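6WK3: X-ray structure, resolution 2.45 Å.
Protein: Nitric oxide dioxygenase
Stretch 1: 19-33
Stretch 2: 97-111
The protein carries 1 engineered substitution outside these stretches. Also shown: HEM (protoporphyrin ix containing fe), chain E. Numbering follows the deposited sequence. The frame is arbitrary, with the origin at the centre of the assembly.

Stretch 1, residues 19-33: PALQKHSVAISATMY
Stretch 2 97-111: LVWECLRDAIKEVLG

Two helices can pack without a hydrogen bond between them, as this pair from a nitric oxide dioxygenase does. Residues 19-33 are helical throughout, within a helix that extends beyond the stretch at both ends. The helix is kinked at V26 and A27, whose N atoms have no bond to the preceding turn; just before it, H24 departs from ideal helix at phi/psi -129/6. From I28 N to H24 O (2.8 Å) onward, regular bonding resumes. The second helix, already under way at L97, keeps near-ideal torsions until psi rises to -11° at L110 (-82/-11) and G111 turns to a positive phi (55/-115), a value that favours glycine.

The axes approach to 8.2 Å, with 132° between their N-to-C directions, so the helices run obliquely against each other in broadly opposite senses. The backbones are nearest at M32 and L102, whose CA atoms lie 5.1 Å apart; toward the other end A20 CA and L110 CA are separated by 7.9 Å. Together the surfaces bury 608 Å².

Knobs come from both helices. M32 (chi1 t, chi2 -131°, chi3 p) fills the hole formed by V98, C101, L102 and A105. Its CG lies 3.5 Å from L102 N, close against the backbone, while its SD reaches V98 CG1 at 3.7 Å. V98 also links the contact to the haem, its CG2 being 3.5 Å from HEM CMC.

One turn earlier, I28 (m, t) sits among L102, A105, I106 and V109, with CG2 3.7 Å from L102 CD1 and CG1 3.9 Å from V109 CB. The methyl group of A105 points toward the first helix and, being small, lies close to its backbone: CB is 3.5 Å from I28 O and 3.7 Å from M32 N.

V109 (t) returns the pattern, inserting among H24, A27, I28 and T31; its CG1 is 3.7 Å from H24 CB and its CG2 is 3.9 Å from A27 O. T31 (m) turns its hydroxyl back to its own helix, where OG1 donates to A27 O at 2.8 Å, and its CG2 meets A105 CB at 3.9 Å and E108 OE1 at 3.5 Å.

At the far end, L110 (m, t) starts sideways, but its tip comes nearer: CD2 lies 4.0 Å from H24 CD2, oblique to the imidazole, and 4.2 Å from A20 CB.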

# COMPACT_ATOMS: atom_id res chain seq x y z
N PRO A 19 3.57 25.11 -14.71
CA PRO A 19 4.94 25.64 -14.57
C PRO A 19 5.36 25.92 -13.13
O PRO A 19 6.52 25.66 -12.78
CB PRO A 19 4.89 26.92 -15.41
CG PRO A 19 3.89 26.61 -16.47
CD PRO A 19 2.83 25.80 -15.78
N ALA A 20 4.46 26.43 -12.29
CA ALA A 20 4.80 26.64 -10.88
C ALA A 20 4.96 25.32 -10.13
O ALA A 20 5.81 25.21 -9.24
CB ALA A 20 3.73 27.49 -10.20
N LEU A 21 4.16 24.31 -10.48
CA LEU A 21 4.28 23.01 -9.82
C LEU A 21 5.54 22.28 -10.24
O LEU A 21 6.14 21.57 -9.43
CB LEU A 21 3.05 22.16 -10.11
CG LEU A 21 1.78 22.48 -9.31
CD1 LEU A 21 0.64 21.59 -9.74
CD2 LEU A 21 2.03 22.34 -7.83
N GLN A 22 5.98 22.44 -11.49
CA GLN A 22 7.24 21.84 -11.91
C GLN A 22 8.40 22.34 -11.06
O GLN A 22 9.38 21.62 -10.86
CB GLN A 22 7.52 22.14 -13.38
CG GLN A 22 6.57 21.44 -14.33
CD GLN A 22 6.85 21.78 -15.79
OE1 GLN A 22 6.78 20.92 -16.67
NE2 GLN A 22 7.18 23.04 -16.04
N LYS A 23 8.30 23.56 -10.54
CA LYS A 23 9.36 24.14 -9.72
C LYS A 23 9.09 24.04 -8.22
O LYS A 23 10.05 24.03 -7.44
CB LYS A 23 9.58 25.61 -10.09
CG LYS A 23 10.37 25.82 -11.38
CD LYS A 23 10.66 27.30 -11.61
CE LYS A 23 11.51 27.52 -12.86
NZ LYS A 23 12.83 26.82 -12.78
N HIS A 24 7.83 23.96 -7.79
CA HIS A 24 7.49 24.14 -6.39
C HIS A 24 6.62 23.04 -5.79
O HIS A 24 6.19 23.17 -4.64
CB HIS A 24 6.78 25.49 -6.18
CG HIS A 24 7.56 26.68 -6.65
ND1 HIS A 24 8.89 26.88 -6.32
CD2 HIS A 24 7.20 27.74 -7.40
CE1 HIS A 24 9.31 28.00 -6.87
NE2 HIS A 24 8.30 28.55 -7.53
N SER A 25 6.34 21.96 -6.53
CA SER A 25 5.42 20.97 -5.99
C SER A 25 5.99 20.26 -4.76
O SER A 25 5.24 19.85 -3.88
CB SER A 25 5.03 19.95 -7.06
OG SER A 25 6.16 19.22 -7.51
N VAL A 26 7.32 20.13 -4.68
CA VAL A 26 7.93 19.56 -3.48
C VAL A 26 7.80 20.52 -2.30
O VAL A 26 7.50 20.10 -1.18
CB VAL A 26 9.40 19.19 -3.75
CG1 VAL A 26 10.10 18.82 -2.45
CG2 VAL A 26 9.47 18.03 -4.74
N ALA A 27 8.02 21.81 -2.54
CA ALA A 27 7.81 22.79 -1.48
C ALA A 27 6.36 22.81 -1.02
O ALA A 27 6.09 22.92 0.18
CB ALA A 27 8.24 24.18 -1.95
N ILE A 28 5.42 22.69 -1.95
CA ILE A 28 4.00 22.69 -1.58
C ILE A 28 3.66 21.43 -0.79
O ILE A 28 2.99 21.49 0.25
CB ILE A 28 3.12 22.84 -2.83
CG1 ILE A 28 3.24 24.25 -3.41
CG2 ILE A 28 1.67 22.50 -2.49
CD1 ILE A 28 2.69 24.39 -4.84
N SER A 29 4.14 20.28 -1.26
CA SER A 29 3.82 19.02 -0.59
C SER A 29 4.46 18.96 0.80
O SER A 29 3.80 18.58 1.78
CB SER A 29 4.26 17.85 -1.48
OG SER A 29 4.50 16.67 -0.73
N ALA A 30 5.74 19.35 0.91
CA ALA A 30 6.41 19.31 2.21
C ALA A 30 5.77 20.29 3.20
O ALA A 30 5.54 19.96 4.37
CB ALA A 30 7.90 19.62 2.05
N THR A 31 5.51 21.52 2.74
CA THR A 31 4.84 22.50 3.59
C THR A 31 3.46 22.02 4.00
O THR A 31 3.02 22.23 5.14
CB THR A 31 4.74 23.84 2.86
OG1 THR A 31 6.06 24.33 2.60
CG2 THR A 31 3.95 24.85 3.67
N MET A 32 2.75 21.36 3.08
CA MET A 32 1.44 20.82 3.40
C MET A 32 1.53 19.82 4.54
O MET A 32 0.73 19.86 5.49
CB MET A 32 0.83 20.18 2.16
CG MET A 32 -0.64 19.88 2.29
SD MET A 32 -1.02 18.20 1.79
CE MET A 32 -0.47 17.31 3.25
N TYR A 33 2.50 18.90 4.48
CA TYR A 33 2.61 17.87 5.50
C TYR A 33 3.01 18.45 6.86
O TYR A 33 2.56 17.97 7.90
CB TYR A 33 3.62 16.79 5.08
CG TYR A 33 3.93 15.80 6.19
CD1 TYR A 33 3.00 14.83 6.55
CD2 TYR A 33 5.13 15.86 6.89
CE1 TYR A 33 3.27 13.93 7.57
CE2 TYR A 33 5.40 14.97 7.91
CZ TYR A 33 4.47 14.00 8.25
OH TYR A 33 4.73 13.11 9.26
N LEU A 97 -9.23 18.24 6.21
CA LEU A 97 -8.03 18.72 6.90
C LEU A 97 -6.86 18.88 5.94
O LEU A 97 -6.12 19.87 6.01
CB LEU A 97 -7.64 17.75 8.02
CG LEU A 97 -8.77 17.09 8.81
CD1 LEU A 97 -8.19 16.12 9.83
CD2 LEU A 97 -9.63 18.14 9.47
N VAL A 98 -6.68 17.92 5.03
CA VAL A 98 -5.56 18.00 4.10
C VAL A 98 -5.79 19.11 3.08
O VAL A 98 -4.83 19.75 2.62
CB VAL A 98 -5.32 16.64 3.43
CG1 VAL A 98 -4.38 16.76 2.24
CG2 VAL A 98 -4.75 15.67 4.45
N TRP A 99 -7.04 19.39 2.72
CA TRP A 99 -7.29 20.54 1.85
C TRP A 99 -6.93 21.84 2.55
O TRP A 99 -6.30 22.72 1.96
CB TRP A 99 -8.74 20.60 1.38
CG TRP A 99 -9.03 21.97 0.88
CD1 TRP A 99 -9.90 22.88 1.41
CD2 TRP A 99 -8.38 22.63 -0.22
NE1 TRP A 99 -9.85 24.05 0.70
CE2 TRP A 99 -8.93 23.92 -0.31
CE3 TRP A 99 -7.41 22.24 -1.15
CZ2 TRP A 99 -8.53 24.84 -1.28
CZ3 TRP A 99 -7.01 23.15 -2.11
CH2 TRP A 99 -7.57 24.43 -2.17
N GLU A 100 -7.35 21.98 3.81
CA GLU A 100 -7.01 23.16 4.59
C GLU A 100 -5.51 23.41 4.58
O GLU A 100 -5.05 24.53 4.29
CB GLU A 100 -7.52 22.99 6.03
CG GLU A 100 -7.18 24.15 6.95
CD GLU A 100 -7.14 23.74 8.41
OE1 GLU A 100 -6.15 24.07 9.10
OE2 GLU A 100 -8.10 23.08 8.87
N CYS A 101 -4.72 22.37 4.85
CA CYS A 101 -3.27 22.50 4.86
C CYS A 101 -2.70 22.71 3.46
O CYS A 101 -1.69 23.40 3.30
CB CYS A 101 -2.64 21.27 5.51
SG CYS A 101 -3.25 20.96 7.19
N LEU A 102 -3.33 22.12 2.44
CA LEU A 102 -2.86 22.30 1.07
C LEU A 102 -3.16 23.70 0.56
O LEU A 102 -2.35 24.29 -0.17
CB LEU A 102 -3.50 21.25 0.16
CG LEU A 102 -3.27 21.36 -1.35
CD1 LEU A 102 -1.78 21.30 -1.68
CD2 LEU A 102 -4.03 20.27 -2.09
N ARG A 103 -4.31 24.26 0.93
CA ARG A 103 -4.63 25.63 0.56
C ARG A 103 -3.58 26.59 1.10
O ARG A 103 -3.05 27.44 0.37
CB ARG A 103 -6.02 26.02 1.07
CG ARG A 103 -6.56 27.31 0.48
CD ARG A 103 -7.26 28.17 1.52
NE ARG A 103 -8.23 27.43 2.32
CZ ARG A 103 -8.17 27.32 3.64
NH1 ARG A 103 -7.18 27.89 4.31
NH2 ARG A 103 -9.09 26.63 4.30
N ASP A 104 -3.25 26.47 2.39
CA ASP A 104 -2.28 27.37 3.00
C ASP A 104 -0.86 27.08 2.52
O ASP A 104 -0.03 27.99 2.50
CB ASP A 104 -2.39 27.29 4.52
CG ASP A 104 -3.75 27.75 5.04
OD1 ASP A 104 -4.42 28.55 4.35
OD2 ASP A 104 -4.16 27.30 6.13
N ALA A 105 -0.57 25.84 2.13
CA ALA A 105 0.72 25.56 1.50
C ALA A 105 0.85 26.30 0.18
O ALA A 105 1.91 26.85 -0.13
CB ALA A 105 0.90 24.06 1.29
N ILE A 106 -0.23 26.34 -0.61
CA ILE A 106 -0.20 27.07 -1.87
C ILE A 106 -0.10 28.57 -1.61
O ILE A 106 0.67 29.28 -2.28
CB ILE A 106 -1.44 26.72 -2.71
CG1 ILE A 106 -1.35 25.27 -3.20
CG2 ILE A 106 -1.57 27.65 -3.91
CD1 ILE A 106 -2.60 24.76 -3.92
N LYS A 107 -0.86 29.08 -0.63
CA LYS A 107 -0.78 30.50 -0.28
C LYS A 107 0.63 30.91 0.11
O LYS A 107 1.10 32.00 -0.23
CB LYS A 107 -1.75 30.82 0.86
CG LYS A 107 -3.18 31.05 0.44
CD LYS A 107 -4.06 31.39 1.64
CE LYS A 107 -5.53 31.24 1.30
NZ LYS A 107 -6.42 31.37 2.48
N GLU A 108 1.34 30.03 0.83
CA GLU A 108 2.67 30.37 1.32
C GLU A 108 3.71 30.29 0.21
O GLU A 108 4.52 31.21 0.04
CB GLU A 108 3.03 29.44 2.47
CG GLU A 108 4.17 29.91 3.34
CD GLU A 108 4.52 28.88 4.40
OE1 GLU A 108 5.40 28.03 4.13
OE2 GLU A 108 3.89 28.92 5.48
N VAL A 109 3.70 29.21 -0.57
CA VAL A 109 4.78 28.98 -1.52
C VAL A 109 4.67 29.92 -2.71
O VAL A 109 5.66 30.52 -3.13
CB VAL A 109 4.81 27.50 -1.95
CG1 VAL A 109 5.77 27.32 -3.11
CG2 VAL A 109 5.22 26.62 -0.77
N LEU A 110 3.47 30.07 -3.26
CA LEU A 110 3.27 30.90 -4.44
C LEU A 110 3.15 32.39 -4.11
O LEU A 110 3.18 33.21 -5.03
CB LEU A 110 2.02 30.45 -5.20
CG LEU A 110 2.10 29.02 -5.73
CD1 LEU A 110 1.07 28.80 -6.83
CD2 LEU A 110 3.50 28.70 -6.23
N GLY A 111 3.02 32.74 -2.83
CA GLY A 111 2.99 34.12 -2.41
C GLY A 111 1.92 34.92 -3.12
O GLY A 111 0.72 34.68 -2.95
CHA HEM E . -0.22 8.30 0.41
CHB HEM E . -2.08 11.62 -2.62
CHC HEM E . -5.37 12.60 0.79
CHD HEM E . -2.50 10.49 4.09
C1A HEM E . -0.47 9.06 -0.72
C2A HEM E . 0.18 8.92 -2.01
C3A HEM E . -0.32 9.83 -2.84
C4A HEM E . -1.32 10.59 -2.12
CMA HEM E . 0.08 10.04 -4.31
CAA HEM E . 1.27 7.89 -2.36
CBA HEM E . 0.59 6.63 -2.88
CGA HEM E . 1.63 5.67 -3.41
O1A HEM E . 2.05 4.76 -2.66
O2A HEM E . 2.03 5.82 -4.59
C1B HEM E . -3.19 12.15 -1.99
C2B HEM E . -4.16 13.06 -2.56
C3B HEM E . -5.07 13.34 -1.60
C4B HEM E . -4.70 12.60 -0.41
CMB HEM E . -4.09 13.59 -4.01
CAB HEM E . -6.33 14.24 -1.68
CBB HEM E . -6.93 14.57 -2.82
C1C HEM E . -4.88 12.15 2.00
C2C HEM E . -5.51 12.31 3.29
C3C HEM E . -4.72 11.75 4.21
C4C HEM E . -3.56 11.18 3.54
CMC HEM E . -6.85 13.03 3.55
CAC HEM E . -5.06 11.72 5.72
CBC HEM E . -4.10 11.67 6.63
C1D HEM E . -1.70 9.60 3.40
C2D HEM E . -0.91 8.50 3.93
C3D HEM E . -0.28 7.90 2.90
C4D HEM E . -0.65 8.60 1.69
CMD HEM E . -0.83 8.10 5.42
CAD HEM E . 0.68 6.69 2.91
CBD HEM E . -0.10 5.41 3.14
CGD HEM E . 0.71 4.21 2.71
O1D HEM E . 1.60 4.35 1.83
O2D HEM E . 0.44 3.10 3.25
NA HEM E . -1.38 10.09 -0.83
NB HEM E . -3.55 11.90 -0.69
NC HEM E . -3.70 11.46 2.19
ND HEM E . -1.50 9.62 2.04
FE HEM E . -2.46 10.85 0.71